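Local structure of carbohydrate binding family 6 (Clostridium thermocellum, 5A8C) at residues 57-62 and 296-301; 153-158 and 184-189. The protein probably hydrolyses terminal alpha-L-arabinofuranosyl residues of arabinose-containing polysaccharides, as a family 43 glycoside hydrolase built on a five-bladed beta-propeller. All coordinates share one frame; numbering follows the deposited sequence.

Contact 1 of 2, residues 57-62 and 296-301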
loop_
_atom_site.group_PDB
_atom_site.type_symbol
_atom_site.label_atom_id
_atom_site.label_comp_id
_atom_site.label_asym_id
_atom_site.label_seq_id
_atom_site.Cartn_x
_atom_site.Cartn_y
_atom_site.Cartn_z
ATOM N N SER A 57 15.010 -6.574 -1.262
ATOM C CA SER A 57 16.076 -7.556 -1.452
ATOM C C SER A 57 17.183 -7.355 -0.420
ATOM O O SER A 57 17.455 -6.245 0.023
ATOM C CB SER A 57 16.696 -7.424 -2.817
ATOM O OG SER A 57 15.719 -7.615 -3.831
ATOM N N ASP A 58 17.830 -8.443 -0.002
ATOM C CA ASP A 58 18.974 -8.294 0.861
ATOM C C ASP A 58 19.946 -7.272 0.274
ATOM O O ASP A 58 20.229 -7.278 -0.927
ATOM C CB ASP A 58 19.649 -9.645 1.028
ATOM C CG ASP A 58 18.772 -10.650 1.766
ATOM O OD1 ASP A 58 17.810 -10.281 2.458
ATOM O OD2 ASP A 58 19.081 -11.873 1.622
ATOM N N ALA A 59 20.488 -6.428 1.126
ATOM C CA ALA A 59 21.339 -5.326 0.693
ATOM C C ALA A 59 22.530 -5.774 -0.121
ATOM O O ALA A 59 23.120 -6.810 0.213
ATOM C CB ALA A 59 21.798 -4.489 1.875
ATOM N N THR A 60 22.877 -4.996 -1.130
ATOM C CA THR A 60 24.025 -5.288 -1.965
ATOM C C THR A 60 25.054 -4.190 -1.835
ATOM O O THR A 60 24.690 -3.034 -1.629
ATOM C CB THR A 60 23.585 -5.402 -3.443
ATOM O OG1 THR A 60 22.892 -4.227 -3.837
ATOM C CG2 THR A 60 22.670 -6.541 -3.668
ATOM N N PRO A 61 26.345 -4.495 -2.031
ATOM C CA PRO A 61 27.348 -3.443 -2.042
ATOM C C PRO A 61 27.111 -2.471 -3.184
ATOM O O PRO A 61 26.870 -2.877 -4.319
ATOM C CB PRO A 61 28.662 -4.193 -2.188
ATOM C CG PRO A 61 28.372 -5.587 -1.764
ATOM C CD PRO A 61 26.955 -5.834 -2.091
ATOM N N GLY A 62 27.124 -1.190 -2.830
ATOM C CA GLY A 62 26.826 -0.143 -3.791
ATOM C C GLY A 62 25.386 0.302 -3.861
ATOM O O GLY A 62 25.078 1.247 -4.583
ATOM N N VAL A 296 18.158 1.245 5.663
ATOM C CA VAL A 296 17.447 2.126 4.734
ATOM C C VAL A 296 16.516 1.369 3.813
ATOM O O VAL A 296 15.377 1.804 3.579
ATOM C CB VAL A 296 18.422 3.042 3.966
ATOM C CG1 VAL A 296 17.689 3.886 2.922
ATOM C CG2 VAL A 296 19.156 3.930 4.918
ATOM N N TYR A 297 17.000 0.278 3.237
ATOM C CA TYR A 297 16.251 -0.536 2.267
ATOM C C TYR A 297 16.070 -1.963 2.788
ATOM O O TYR A 297 15.994 -2.909 1.986
ATOM C CB TYR A 297 16.933 -0.579 0.910
ATOM C CG TYR A 297 17.157 0.806 0.328
ATOM C CD1 TYR A 297 16.098 1.580 -0.108
ATOM C CD2 TYR A 297 18.424 1.325 0.238
ATOM C CE1 TYR A 297 16.281 2.835 -0.642
ATOM C CE2 TYR A 297 18.633 2.609 -0.285
ATOM C CZ TYR A 297 17.558 3.348 -0.677
ATOM O OH TYR A 297 17.745 4.641 -1.167
ATOM N N GLN A 298 15.999 -2.141 4.113
ATOM C CA GLN A 298 15.794 -3.462 4.711
ATOM C C GLN A 298 14.759 -3.324 5.797
ATOM O O GLN A 298 15.054 -3.300 6.997
ATOM C CB GLN A 298 17.093 -4.090 5.187
ATOM C CG GLN A 298 17.966 -4.526 3.997
ATOM C CD GLN A 298 19.270 -5.192 4.361
ATOM O OE1 GLN A 298 19.578 -6.263 3.834
ATOM N NE2 GLN A 298 20.081 -4.520 5.164
ATOM N N ARG A 299 13.487 -3.244 5.380
ATOM C CA ARG A 299 12.337 -3.004 6.241
ATOM C C ARG A 299 11.697 -4.333 6.663
ATOM O O ARG A 299 11.998 -5.385 6.116
ATOM C CB ARG A 299 11.353 -2.101 5.515
ATOM C CG ARG A 299 11.896 -0.685 5.298
ATOM C CD ARG A 299 11.153 0.100 4.263
ATOM N NE ARG A 299 11.540 -0.284 2.911
ATOM C CZ ARG A 299 11.017 0.294 1.836
ATOM N NH1 ARG A 299 10.283 1.388 1.939
ATOM N NH2 ARG A 299 11.216 -0.233 0.646
ATOM N N ASN A 300 10.763 -4.245 7.613
ATOM C CA ASN A 300 9.928 -5.401 7.958
ATOM C C ASN A 300 8.511 -4.948 8.232
ATOM O O ASN A 300 8.266 -3.885 8.833
ATOM C CB ASN A 300 10.495 -6.197 9.135
ATOM C CG ASN A 300 10.628 -5.346 10.384
ATOM O OD1 ASN A 300 11.642 -4.705 10.632
ATOM N ND2 ASN A 300 9.568 -5.338 11.195
ATOM N N VAL A 301 7.565 -5.799 7.862
ATOM C CA VAL A 301 6.149 -5.540 8.108
ATOM C C VAL A 301 5.833 -5.540 9.589
ATOM O O VAL A 301 6.404 -6.272 10.404
ATOM C CB VAL A 301 5.301 -6.539 7.322
ATOM C CG1 VAL A 301 5.523 -7.983 7.783
ATOM C CG2 VAL A 301 3.829 -6.220 7.320
HETATM O O HOH W 1 16.864 -3.639 -0.503
#
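Gln298 OE1 receives the backbone N-H of Ala59 in the one direct hydrogen bond between residues 57-62 and 296-301, 2.9 Å from Ala59 N to Gln298 OE1 and fairly straight at 160°. The N-H comes down from above the amide carbonyl, 55° out of its plane. With CG anti to its own carbonyl carbon (chi1 -71°) and the chain extended beyond it, the long glutamine carries its amide across to the loop. The other end of that amide is used as well: Gln298 NE2 donates to Asp294 O, which fixes the rotation of the group and tells oxygen from nitrogen. Ala59 CB rests against the same amide, 3.6 Å from Gln298 CD, a small methyl that lets the backbone come close.

The enzyme is a five-bladed beta-propeller, and here the loop after strand 48-56 of one four-stranded antiparallel sheet meets the approach to strand 300-306 of a three-stranded one. A second link runs through water 1, which donates to two carbonyls: it lies 2.7 Å from Ser57 O and equally 2.7 Å from Tyr297 O. Ser57 O and Tyr297 O, both acceptors and 4.1 Å apart, cannot bond each other directly, and the water supplies the two protons.

Tyr297 starts toward residues 57-62, but its ring leads away from them and meets Tyr66, farther along the same loop, edge-to-face; Val296 CG1 lies over the centre of one ring face. Arg299 NH2 forms a salt bridge with Asp56 OD1, and Arg299 NH1 hydrogen-bonds a Tris molecule, probably from the crystallisation liquor.

Contact 2 of 2, residues 153-158 and 184-189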
loop_
_atom_site.group_PDB
_atom_site.type_symbol
_atom_site.label_atom_id
_atom_site.label_comp_id
_atom_site.label_asym_id
_atom_site.label_seq_id
_atom_site.Cartn_x
_atom_site.Cartn_y
_atom_site.Cartn_z
ATOM N N GLN A 153 -1.153 14.076 -16.694
ATOM C CA GLN A 153 -0.406 15.310 -16.939
ATOM C C GLN A 153 -1.405 16.424 -17.155
ATOM O O GLN A 153 -2.493 16.143 -17.605
ATOM C CB GLN A 153 0.522 15.156 -18.167
ATOM C CG GLN A 153 1.561 14.080 -17.937
ATOM C CD GLN A 153 2.687 14.101 -18.929
ATOM O OE1 GLN A 153 3.580 14.959 -18.859
ATOM N NE2 GLN A 153 2.668 13.150 -19.858
ATOM N N PRO A 154 -1.042 17.699 -16.902
ATOM C CA PRO A 154 0.264 18.145 -16.373
ATOM C C PRO A 154 0.488 17.774 -14.937
ATOM O O PRO A 154 -0.442 17.731 -14.122
ATOM C CB PRO A 154 0.236 19.672 -16.511
ATOM C CG PRO A 154 -1.188 20.017 -16.725
ATOM C CD PRO A 154 -1.909 18.831 -17.258
ATOM N N ALA A 155 1.725 17.431 -14.628
ATOM C CA ALA A 155 2.055 17.145 -13.296
ATOM C C ALA A 155 3.526 17.634 -13.168
ATOM O O ALA A 155 4.337 17.496 -14.066
ATOM C CB ALA A 155 1.853 15.669 -13.028
ATOM N N GLN A 156 3.886 18.318 -12.127
ATOM C CA GLN A 156 5.271 18.684 -12.128
ATOM C C GLN A 156 5.719 17.903 -10.968
ATOM O O GLN A 156 5.066 17.949 -10.069
ATOM C CB GLN A 156 5.409 20.181 -11.890
ATOM C CG GLN A 156 4.591 21.002 -12.770
ATOM C CD GLN A 156 5.218 21.288 -14.123
ATOM O OE1 GLN A 156 6.213 20.694 -14.503
ATOM N NE2 GLN A 156 4.651 22.245 -14.841
ATOM N N ASN A 157 6.828 17.226 -11.134
ATOM C CA ASN A 157 7.531 16.464 -10.101
ATOM C C ASN A 157 6.795 15.270 -9.542
ATOM O O ASN A 157 7.147 14.758 -8.529
ATOM C CB ASN A 157 7.770 17.460 -8.989
ATOM C CG ASN A 157 8.637 18.621 -9.482
ATOM O OD1 ASN A 157 9.587 18.371 -10.191
ATOM N ND2 ASN A 157 8.371 19.798 -9.074
ATOM N N MET A 158 5.751 14.860 -10.248
ATOM C CA MET A 158 4.997 13.689 -9.725
ATOM C C MET A 158 5.765 12.380 -9.817
ATOM O O MET A 158 6.499 12.133 -10.727
ATOM C CB MET A 158 3.623 13.484 -10.416
ATOM C CG MET A 158 2.634 12.301 -9.946
ATOM S SD MET A 158 1.424 12.050 -11.249
ATOM C CE MET A 158 0.635 13.067 -10.260
ATOM N N ASN A 184 -0.339 16.347 -6.271
ATOM C CA ASN A 184 0.149 15.268 -7.105
ATOM C C ASN A 184 -0.523 13.931 -6.796
ATOM O O ASN A 184 0.071 12.878 -7.028
ATOM C CB ASN A 184 1.688 15.169 -7.037
ATOM C CG ASN A 184 2.349 16.148 -7.994
ATOM O OD1 ASN A 184 1.747 16.642 -8.927
ATOM N ND2 ASN A 184 3.624 16.402 -7.810
ATOM N N ILE A 185 -1.764 13.979 -6.344
ATOM C CA ILE A 185 -2.605 12.794 -6.240
ATOM C C ILE A 185 -3.485 12.741 -7.480
ATOM O O ILE A 185 -4.010 13.761 -7.968
ATOM C CB ILE A 185 -3.532 12.869 -5.007
ATOM C CG1 ILE A 185 -2.783 13.159 -3.726
ATOM C CG2 ILE A 185 -4.362 11.594 -4.905
ATOM C CD1 ILE A 185 -3.638 13.657 -2.602
ATOM N N ARG A 186 -3.655 11.543 -8.011
ATOM C CA ARG A 186 -4.593 11.285 -9.092
ATOM C C ARG A 186 -5.500 10.131 -8.703
ATOM O O ARG A 186 -5.119 9.256 -7.923
ATOM C CB ARG A 186 -3.859 10.950 -10.385
ATOM C CG ARG A 186 -2.974 12.063 -10.916
ATOM C CD ARG A 186 -3.738 13.268 -11.436
ATOM N NE ARG A 186 -2.866 14.322 -11.951
ATOM C CZ ARG A 186 -2.272 15.253 -11.217
ATOM N NH1 ARG A 186 -2.443 15.301 -9.915
ATOM N NH2 ARG A 186 -1.514 16.173 -11.799
ATOM N N VAL A 187 -6.700 10.117 -9.266
ATOM C CA VAL A 187 -7.600 8.992 -9.126
ATOM C C VAL A 187 -8.260 8.739 -10.469
ATOM O O VAL A 187 -8.694 9.668 -11.154
ATOM C CB VAL A 187 -8.617 9.180 -7.973
ATOM C CG1 VAL A 187 -9.455 10.464 -8.120
ATOM C CG2 VAL A 187 -9.497 7.974 -7.808
ATOM N N ILE A 188 -8.338 7.484 -10.865
ATOM C CA ILE A 188 -8.964 7.087 -12.122
ATOM C C ILE A 188 -9.900 5.918 -11.882
ATOM O O ILE A 188 -9.633 5.045 -11.049
ATOM C CB ILE A 188 -7.913 6.762 -13.189
ATOM C CG1 ILE A 188 -8.537 6.693 -14.616
ATOM C CG2 ILE A 188 -7.114 5.500 -12.862
ATOM C CD1 ILE A 188 -7.502 6.734 -15.717
ATOM N N LYS A 189 -11.027 5.893 -12.583
ATOM C CA LYS A 189 -11.886 4.726 -12.565
ATOM C C LYS A 189 -11.274 3.550 -13.277
ATOM O O LYS A 189 -10.630 3.689 -14.308
ATOM C CB LYS A 189 -13.235 5.086 -13.213
ATOM C CG LYS A 189 -14.005 6.060 -12.408
ATOM C CD LYS A 189 -15.364 6.392 -13.054
ATOM C CE LYS A 189 -15.325 7.025 -14.456
ATOM N NZ LYS A 189 -14.660 8.364 -14.509
HETATM O O HOH W 2 2.224 19.044 -10.099
#
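Met158 and Asn184 form the close-packed part of this contact, in which an irregular loop, residues 153-158, lies against the start of strand 185-190 in an antiparallel propeller sheet. Their side chains pass each other at a slant. Met158 CB sits 3.8 Å from Asn184 CG, and farther out the methyl reaches the backbone, with Met158 CE 3.3 Å from Asn184 O. The bend at chi3 of the methionine (-95°) brings CE over the centre of one face of the Arg186 guanidinium, 3.7 Å above its plane. An unbranched, pliable thioether suits this place, since it can cover a flat cationic group without competing for its N-H bonds.

Those bonds lie around the rim. Arg186 NE donates to Val152 O, and NH1 donates to Ile185 O and Asn183 O, so that backbone carbonyls hold the guanidinium from several directions; arginine, with its planar spread of donors, can serve them all. The link from Arg186 NH2 to Pro154 O is slacker: 3.0 Å long and near the guanidinium plane, but weak and bent to 129°. A cis peptide bond before Pro154 turns the chain at this point in the loop.

On the more exposed side, near Gln156 and Asn157, polar links replace close packing. Asn184 ND2 donates to Gln156 O at 3.1 Å in a straight bond (168°) and also to Asn180 O, spending both N-H groups of the amide on backbone acceptors, which suits asparagine at the entry to the strand. Water 2 accepts from Gln156 N and donates to Asn184 OD1, standing 2.7 Å from Gln156 N and likewise 2.7 Å from Asn184 OD1.

From the N terminus, the chain leaves strand 48-56 and enters residues 57-62, the first half of contact 1. It then runs through the intervening sheets before residues 296-301 return to complete that contact, closing a loop of 233 residues. Within this span lies contact 2 in its entirety: residues 153-158 meet residues 184-189 after only 25 intervening residues, which include strands 164-167 and 173-178. Contact 1 thus joins sheets distant in sequence, near the beginning and end of the propeller, whereas contact 2 ties a loop to a single sheet. Their centres are 29 Å apart, and their nearest atoms about 16 Å, so the two do not touch.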